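Local coordinates for protein PrgA (Enterococcus faecalis, PDB 6Z9K) that provides surface exclusion that protects the enterococcal cell against unwanted conjugation, its metal-binding CAP domain being possibly a protease, at residues 167-170 with 171-175; 56-59 with 60-63; 103-106 with 107-111. All coordinates share one frame; numbering follows the deposited sequence.

Contact 1. Residues 167-170 with 171-175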
loop_
_atom_site.group_PDB
_atom_site.type_symbol
_atom_site.label_atom_id
_atom_site.label_comp_id
_atom_site.label_asym_id
_atom_site.label_seq_id
_atom_site.Cartn_x
_atom_site.Cartn_y
_atom_site.Cartn_z
ATOM N N ILE A 167 7.309 2.294 1.533
ATOM C CA ILE A 167 5.838 2.144 1.456
ATOM C C ILE A 167 5.183 3.504 1.630
ATOM O O ILE A 167 4.249 3.830 0.846
ATOM C CB ILE A 167 5.328 1.073 2.431
ATOM C CG1 ILE A 167 5.750 -0.316 1.960
ATOM C CG2 ILE A 167 3.829 1.241 2.618
ATOM C CD1 ILE A 167 5.578 -1.368 2.997
ATOM N N ARG A 168 5.615 4.299 2.597
ATOM C CA ARG A 168 4.933 5.596 2.761
ATOM C C ARG A 168 5.194 6.448 1.513
ATOM O O ARG A 168 4.281 7.142 1.090
ATOM C CB ARG A 168 5.401 6.295 4.030
ATOM C CG ARG A 168 4.583 7.550 4.311
ATOM C CD ARG A 168 5.187 8.299 5.496
ATOM N NE ARG A 168 4.382 9.447 5.897
ATOM C CZ ARG A 168 4.484 10.683 5.423
ATOM N NH1 ARG A 168 5.374 11.005 4.530
ATOM N NH2 ARG A 168 3.698 11.640 5.893
ATOM N N LYS A 169 6.396 6.463 0.966
ATOM C CA LYS A 169 6.759 7.283 -0.215
ATOM C C LYS A 169 5.892 6.817 -1.381
ATOM O O LYS A 169 5.378 7.647 -2.131
ATOM C CB LYS A 169 8.255 7.156 -0.553
ATOM C CG LYS A 169 8.688 8.128 -1.637
ATOM C CD LYS A 169 10.180 8.128 -1.809
ATOM C CE LYS A 169 10.602 8.709 -3.146
ATOM N NZ LYS A 169 12.027 8.366 -3.469
ATOM N N MET A 170 5.752 5.502 -1.543
ATOM C CA MET A 170 4.879 4.935 -2.597
ATOM C C MET A 170 3.441 5.419 -2.440
ATOM O O MET A 170 2.839 5.862 -3.430
ATOM C CB MET A 170 4.955 3.400 -2.572
ATOM C CG MET A 170 4.027 2.754 -3.542
ATOM S SD MET A 170 4.030 0.968 -3.288
ATOM C CE MET A 170 5.295 0.846 -2.043
ATOM N N LEU A 171 2.879 5.390 -1.238
ATOM C CA LEU A 171 1.487 5.865 -1.068
ATOM C C LEU A 171 1.408 7.352 -1.372
ATOM O O LEU A 171 0.432 7.759 -1.982
ATOM C CB LEU A 171 1.007 5.562 0.360
ATOM C CG LEU A 171 0.808 4.079 0.692
ATOM C CD1 LEU A 171 0.521 3.883 2.177
ATOM C CD2 LEU A 171 -0.280 3.467 -0.177
ATOM N N VAL A 172 2.377 8.140 -0.917
ATOM C CA VAL A 172 2.377 9.616 -1.141
ATOM C C VAL A 172 2.366 9.843 -2.643
ATOM O O VAL A 172 1.618 10.706 -3.122
ATOM C CB VAL A 172 3.559 10.279 -0.429
ATOM C CG1 VAL A 172 3.862 11.662 -0.903
ATOM C CG2 VAL A 172 3.361 10.244 1.080
ATOM N N ASN A 173 3.190 9.104 -3.356
ATOM C CA ASN A 173 3.328 9.306 -4.815
ATOM C C ASN A 173 2.055 8.878 -5.533
ATOM O O ASN A 173 1.704 9.571 -6.537
ATOM C CB ASN A 173 4.563 8.569 -5.340
ATOM C CG ASN A 173 5.847 9.303 -5.031
ATOM O OD1 ASN A 173 5.854 10.476 -4.631
ATOM N ND2 ASN A 173 6.947 8.576 -5.232
ATOM N N MET A 174 1.383 7.850 -5.062
ATOM C CA MET A 174 0.157 7.381 -5.699
ATOM C C MET A 174 -1.005 8.322 -5.369
ATOM O O MET A 174 -1.830 8.536 -6.235
ATOM C CB MET A 174 -0.166 5.959 -5.286
ATOM C CG MET A 174 0.791 4.976 -5.936
ATOM S SD MET A 174 0.444 3.274 -5.391
ATOM C CE MET A 174 1.499 2.386 -6.531
ATOM N N LEU A 175 -1.052 8.866 -4.153
ATOM C CA LEU A 175 -2.168 9.781 -3.785
ATOM C C LEU A 175 -1.969 11.169 -4.403
ATOM O O LEU A 175 -2.998 11.809 -4.668
ATOM C CB LEU A 175 -2.236 9.889 -2.267
ATOM C CG LEU A 175 -2.590 8.604 -1.560
ATOM C CD1 LEU A 175 -2.407 8.763 -0.057
ATOM C CD2 LEU A 175 -4.006 8.191 -1.837
#
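Over one face of the R168 guanidinium lies the CG2 methyl of V172, one helical turn on, at 4.1 Å from NH1. The arginine chain runs extended from CG to NE, which carries the charged group off the helix to where K14 O, G15 O and N46 O take hydrogen bonds from NE, NH2 and NH1; an arginine suits this buried place because its fan of N-H groups can satisfy three carbonyls at once. The other flat group, the N173 amide, has its ND2 4.0 Å from K169 CG and gives a hydrogen bond to the hydroxyl of Y150. K169 itself stretches out along the exposed side, as suits a lysine.

Both segments belong to helix 160-176 of the CAP domain, and the i to i+4 backbone bonds run unbroken here: L171 N to I167 O and V172 N to R168 O are both 2.9 Å. On the inward side the M170 and M174 chains run alongside one another in the same direction, with M170 CG 3.9 Å from M174 CE. M170, its chain folded at chi3 (-5°), packs on I212 and I214 of strand 211-217, while M174, extended beyond CG, reaches H185, a magnesium ligand, and L189. Next to them I167 CG2 approaches L171 CD1 at 4.3 Å, the branched chain of I167 also meeting L76 and Y79 of helix 70-90.

Contact 2. Residues 56-59 with 60-63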
loop_
_atom_site.group_PDB
_atom_site.type_symbol
_atom_site.label_atom_id
_atom_site.label_comp_id
_atom_site.label_asym_id
_atom_site.label_seq_id
_atom_site.Cartn_x
_atom_site.Cartn_y
_atom_site.Cartn_z
ATOM N N GLU A 56 14.934 4.490 14.374
ATOM C CA GLU A 56 16.412 4.416 14.234
ATOM C C GLU A 56 16.854 2.965 14.457
ATOM O O GLU A 56 17.698 2.498 13.675
ATOM C CB GLU A 56 17.073 5.434 15.164
ATOM C CG GLU A 56 16.704 6.866 14.811
ATOM C CD GLU A 56 17.311 7.407 13.519
ATOM O OE1 GLU A 56 18.083 6.658 12.872
ATOM O OE2 GLU A 56 17.030 8.594 13.170
ATOM N N LYS A 57 16.265 2.264 15.434
ATOM C CA LYS A 57 16.548 0.830 15.733
ATOM C C LYS A 57 16.072 -0.065 14.591
ATOM O O LYS A 57 16.688 -1.094 14.348
ATOM C CB LYS A 57 15.866 0.392 17.033
ATOM C CG LYS A 57 16.254 1.238 18.240
ATOM C CD LYS A 57 15.739 0.746 19.578
ATOM C CE LYS A 57 16.374 1.515 20.724
ATOM N NZ LYS A 57 15.761 1.185 22.033
ATOM N N ASN A 58 14.983 0.302 13.920
ATOM C CA ASN A 58 14.457 -0.485 12.776
ATOM C C ASN A 58 15.484 -0.468 11.636
ATOM O O ASN A 58 15.335 -1.265 10.713
ATOM C CB ASN A 58 13.088 0.047 12.353
ATOM C CG ASN A 58 11.979 -0.404 13.278
ATOM O OD1 ASN A 58 12.180 -1.292 14.092
ATOM N ND2 ASN A 58 10.800 0.167 13.146
ATOM N N LYS A 59 16.469 0.421 11.670
ATOM C CA LYS A 59 17.480 0.526 10.584
ATOM C C LYS A 59 18.431 -0.669 10.652
ATOM O O LYS A 59 19.108 -0.885 9.663
ATOM C CB LYS A 59 18.265 1.834 10.656
ATOM C CG LYS A 59 17.528 3.046 10.137
ATOM C CD LYS A 59 18.367 4.303 10.130
ATOM C CE LYS A 59 17.600 5.539 9.717
ATOM N NZ LYS A 59 18.333 6.786 10.058
ATOM N N ASP A 60 18.464 -1.381 11.783
ATOM C CA ASP A 60 19.318 -2.581 12.016
ATOM C C ASP A 60 18.438 -3.822 12.145
ATOM O O ASP A 60 18.978 -4.919 12.461
ATOM C CB ASP A 60 20.224 -2.364 13.231
ATOM C CG ASP A 60 21.256 -1.272 13.007
ATOM O OD1 ASP A 60 21.726 -1.149 11.856
ATOM O OD2 ASP A 60 21.568 -0.525 13.973
ATOM N N VAL A 61 17.139 -3.711 11.872
ATOM C CA VAL A 61 16.278 -4.921 11.737
ATOM C C VAL A 61 16.232 -5.309 10.255
ATOM O O VAL A 61 15.588 -4.597 9.458
ATOM C CB VAL A 61 14.874 -4.724 12.335
ATOM C CG1 VAL A 61 14.046 -5.994 12.217
ATOM C CG2 VAL A 61 14.938 -4.275 13.783
ATOM N N MET A 62 16.899 -6.396 9.870
ATOM C CA MET A 62 17.014 -6.782 8.452
ATOM C C MET A 62 15.974 -7.865 8.159
ATOM O O MET A 62 15.898 -8.869 8.889
ATOM C CB MET A 62 18.429 -7.253 8.104
ATOM C CG MET A 62 19.500 -6.244 8.448
ATOM S SD MET A 62 19.192 -4.607 7.700
ATOM C CE MET A 62 19.378 -5.013 5.965
ATOM N N TRP A 63 15.190 -7.660 7.104
ATOM C CA TRP A 63 14.149 -8.590 6.624
ATOM C C TRP A 63 14.589 -9.229 5.313
ATOM O O TRP A 63 15.028 -8.520 4.412
ATOM C CB TRP A 63 12.838 -7.811 6.433
ATOM C CG TRP A 63 12.145 -7.481 7.714
ATOM C CD1 TRP A 63 12.646 -7.446 8.977
ATOM C CD2 TRP A 63 10.769 -7.128 7.818
ATOM N NE1 TRP A 63 11.652 -7.159 9.869
ATOM C CE2 TRP A 63 10.495 -6.938 9.180
ATOM C CE3 TRP A 63 9.733 -7.043 6.879
ATOM C CZ2 TRP A 63 9.228 -6.575 9.619
ATOM C CZ3 TRP A 63 8.490 -6.651 7.312
ATOM C CH2 TRP A 63 8.242 -6.450 8.667
#
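Two backbone hydrogen bonds tie K57 and N58 to D60 and V61 where the chain leaves helix 53-57. D60 N donates to K57 O at 3.1 Å with an N-H...O angle of 162°, although the donor stands well above the carbonyl plane, 54° out of it. V61 N then reaches N58 O in a weak bond of 3.3 Å. Both are i to i+3 bonds, so two overlapping beta turns, wound tighter than an alpha helix, lead into strand 62-64.

The ion pair lies within 56-59. K59, extended beyond CG, sends NZ back to the syn side of the E56 carboxylate, forming a salt bridge of 2.8 Å to OE1; it also makes a cation-pi contact with Y161. Long, polar E56 and K59 suit this exposed turn because their aliphatic stems can bring the charges together at the surface.

Side-chain packing between 56-59 and 60-63 is slight. V61 stands next to N58 with its branch turned the same way, and the V61 methyl CG2 comes within 4.1 Å of N58 OD1. That methyl sits beside the backbone N, with CG1 anti to that nitrogen (chi1 -178°), a placing that also leaves CG2 3.7 Å from K57 O. N58, buried beside K160 and Y161, joins the turn to the start of helix 160-176. Between 56-59 and 60-63 the polar links are main-chain bonds, while the exposed ion pair within 56-59 would be expected to add only a solvent-screened attraction.

Contact 3. Residues 103-106 with 107-111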
loop_
_atom_site.group_PDB
_atom_site.type_symbol
_atom_site.label_atom_id
_atom_site.label_comp_id
_atom_site.label_asym_id
_atom_site.label_seq_id
_atom_site.Cartn_x
_atom_site.Cartn_y
_atom_site.Cartn_z
ATOM N N ILE A 103 -3.326 -11.562 3.109
ATOM C CA ILE A 103 -1.848 -11.786 3.133
ATOM C C ILE A 103 -1.499 -12.915 2.164
ATOM O O ILE A 103 -0.607 -12.766 1.341
ATOM C CB ILE A 103 -1.400 -12.051 4.561
ATOM C CG1 ILE A 103 -1.607 -10.790 5.395
ATOM C CG2 ILE A 103 0.049 -12.506 4.621
ATOM C CD1 ILE A 103 -1.399 -11.058 6.882
ATOM N N LYS A 104 -2.196 -14.026 2.253
ATOM C CA LYS A 104 -1.859 -15.208 1.415
ATOM C C LYS A 104 -2.062 -14.832 -0.039
ATOM O O LYS A 104 -1.230 -15.231 -0.872
ATOM C CB LYS A 104 -2.699 -16.442 1.773
ATOM C CG LYS A 104 -2.386 -17.681 0.935
ATOM C CD LYS A 104 -3.203 -18.852 1.357
ATOM C CE LYS A 104 -3.074 -20.052 0.449
ATOM N NZ LYS A 104 -3.559 -19.804 -0.937
ATOM N N PHE A 105 -3.130 -14.126 -0.361
ATOM C CA PHE A 105 -3.421 -13.750 -1.750
ATOM C C PHE A 105 -2.277 -12.867 -2.227
ATOM O O PHE A 105 -1.695 -13.112 -3.340
ATOM C CB PHE A 105 -4.782 -13.069 -1.847
ATOM C CG PHE A 105 -5.237 -12.625 -3.203
ATOM C CD1 PHE A 105 -4.759 -13.158 -4.397
ATOM C CD2 PHE A 105 -6.252 -11.684 -3.252
ATOM C CE1 PHE A 105 -5.275 -12.748 -5.606
ATOM C CE2 PHE A 105 -6.745 -11.265 -4.465
ATOM C CZ PHE A 105 -6.257 -11.784 -5.630
ATOM N N ALA A 106 -1.930 -11.841 -1.446
ATOM C CA ALA A 106 -0.847 -10.929 -1.874
ATOM C C ALA A 106 0.478 -11.676 -2.119
ATOM O O ALA A 106 1.183 -11.409 -3.133
ATOM C CB ALA A 106 -0.627 -9.853 -0.837
ATOM N N TRP A 107 0.843 -12.606 -1.222
ATOM C CA TRP A 107 2.144 -13.306 -1.330
ATOM C C TRP A 107 2.095 -14.294 -2.499
ATOM O O TRP A 107 3.171 -14.538 -3.099
ATOM C CB TRP A 107 2.566 -13.885 0.028
ATOM C CG TRP A 107 3.076 -12.766 0.884
ATOM C CD1 TRP A 107 2.355 -12.057 1.813
ATOM C CD2 TRP A 107 4.373 -12.143 0.822
ATOM N NE1 TRP A 107 3.139 -11.077 2.369
ATOM C CE2 TRP A 107 4.375 -11.095 1.763
ATOM C CE3 TRP A 107 5.541 -12.387 0.093
ATOM C CZ2 TRP A 107 5.509 -10.305 1.991
ATOM C CZ3 TRP A 107 6.643 -11.583 0.296
ATOM C CH2 TRP A 107 6.632 -10.573 1.251
ATOM N N ASP A 108 0.931 -14.868 -2.814
ATOM C CA ASP A 108 0.801 -15.694 -4.030
ATOM C C ASP A 108 1.055 -14.820 -5.271
ATOM O O ASP A 108 1.792 -15.277 -6.197
ATOM C CB ASP A 108 -0.500 -16.467 -4.050
ATOM C CG ASP A 108 -0.542 -17.661 -3.133
ATOM O OD1 ASP A 108 0.525 -18.007 -2.527
ATOM O OD2 ASP A 108 -1.642 -18.219 -3.001
ATOM N N ILE A 109 0.486 -13.622 -5.310
ATOM C CA ILE A 109 0.745 -12.724 -6.480
ATOM C C ILE A 109 2.254 -12.499 -6.574
ATOM O O ILE A 109 2.820 -12.533 -7.645
ATOM C CB ILE A 109 -0.086 -11.444 -6.406
ATOM C CG1 ILE A 109 -1.589 -11.716 -6.604
ATOM C CG2 ILE A 109 0.473 -10.381 -7.376
ATOM C CD1 ILE A 109 -2.497 -10.533 -6.418
ATOM N N ALA A 110 2.905 -12.219 -5.455
ATOM C CA ALA A 110 4.342 -11.869 -5.436
ATOM C C ALA A 110 5.147 -13.070 -5.948
ATOM O O ALA A 110 6.006 -12.884 -6.871
ATOM C CB ALA A 110 4.709 -11.408 -4.027
ATOM N N LYS A 111 4.864 -14.255 -5.436
ATOM C CA LYS A 111 5.569 -15.507 -5.807
ATOM C C LYS A 111 5.435 -15.780 -7.317
ATOM O O LYS A 111 6.420 -16.165 -7.976
ATOM C CB LYS A 111 4.929 -16.668 -5.043
ATOM C CG LYS A 111 5.622 -17.988 -5.234
ATOM C CD LYS A 111 5.176 -19.010 -4.225
ATOM C CE LYS A 111 3.756 -19.490 -4.381
ATOM N NZ LYS A 111 3.672 -20.883 -3.890
#
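I103 opens a turn-by-turn series of i to i+4 contacts along helix 100-112 of the CAP domain. Its CG2 methyl meets the W107 indole at CD1, 3.7 Å away, while I103 O faces the indole rim, close to the level of the ring, and accepts the backbone bond from W107 N at 2.9 Å. The W107 chi1 of -76° sets CG beside the backbone N and brings the indole's CD1 edge back to the preceding turn; a large aromatic serves here because it also reaches S200 and L201 of strand 196-202 and takes a cation-pi contact from K73.

K104 follows on the exposed side, its chain extended until a bend at chi4 (-63°) swings NZ round to D108. The resulting salt bridge to OD2 is 3.2 Å long and enters on the syn side of the carboxylate. N132 joins both ends, its OD1 receiving K104 NZ and its ND2 giving to D108 OD2, so the ion pair also ties this helix to helix 122-132.

F105 turns inward. Its ring meets the I109 side chain obliquely, with CE1 3.6 Å from I109 CD1, and it stacks on F134 and stands edge-to-face with Y143; a flat, apolar ring and a branched aliphatic chain suit this buried side. F105 also touches A129, I109 meets I125 and A128, and both reach I215. A106 is small enough to let the helix approach I215, and its carbonyl O accepts both A110 N, at 3.0 Å, and the S200 hydroxyl.

In the fold
Along the chain the order is contact 2, contact 3, contact 1. All three lie in one CAP domain, with centres 20 to 24 Å apart, and no two touch. Contacts 1 and 3 are on helices 160-176 and 100-112, which both pack against strand 211-217, the middle strand of the three-stranded sheet: M170 and L171 reach it from one helix, F105, A106 and I109 from the other. Helix 70-90 touches all three. Contact 2 is at the surface, yet N58 and V61 bond to Y161 and K160 at the start of the helix bearing contact 1. The magnesium ion lies about 5 Å from the side chain of M174 and about 11 Å from that of I109.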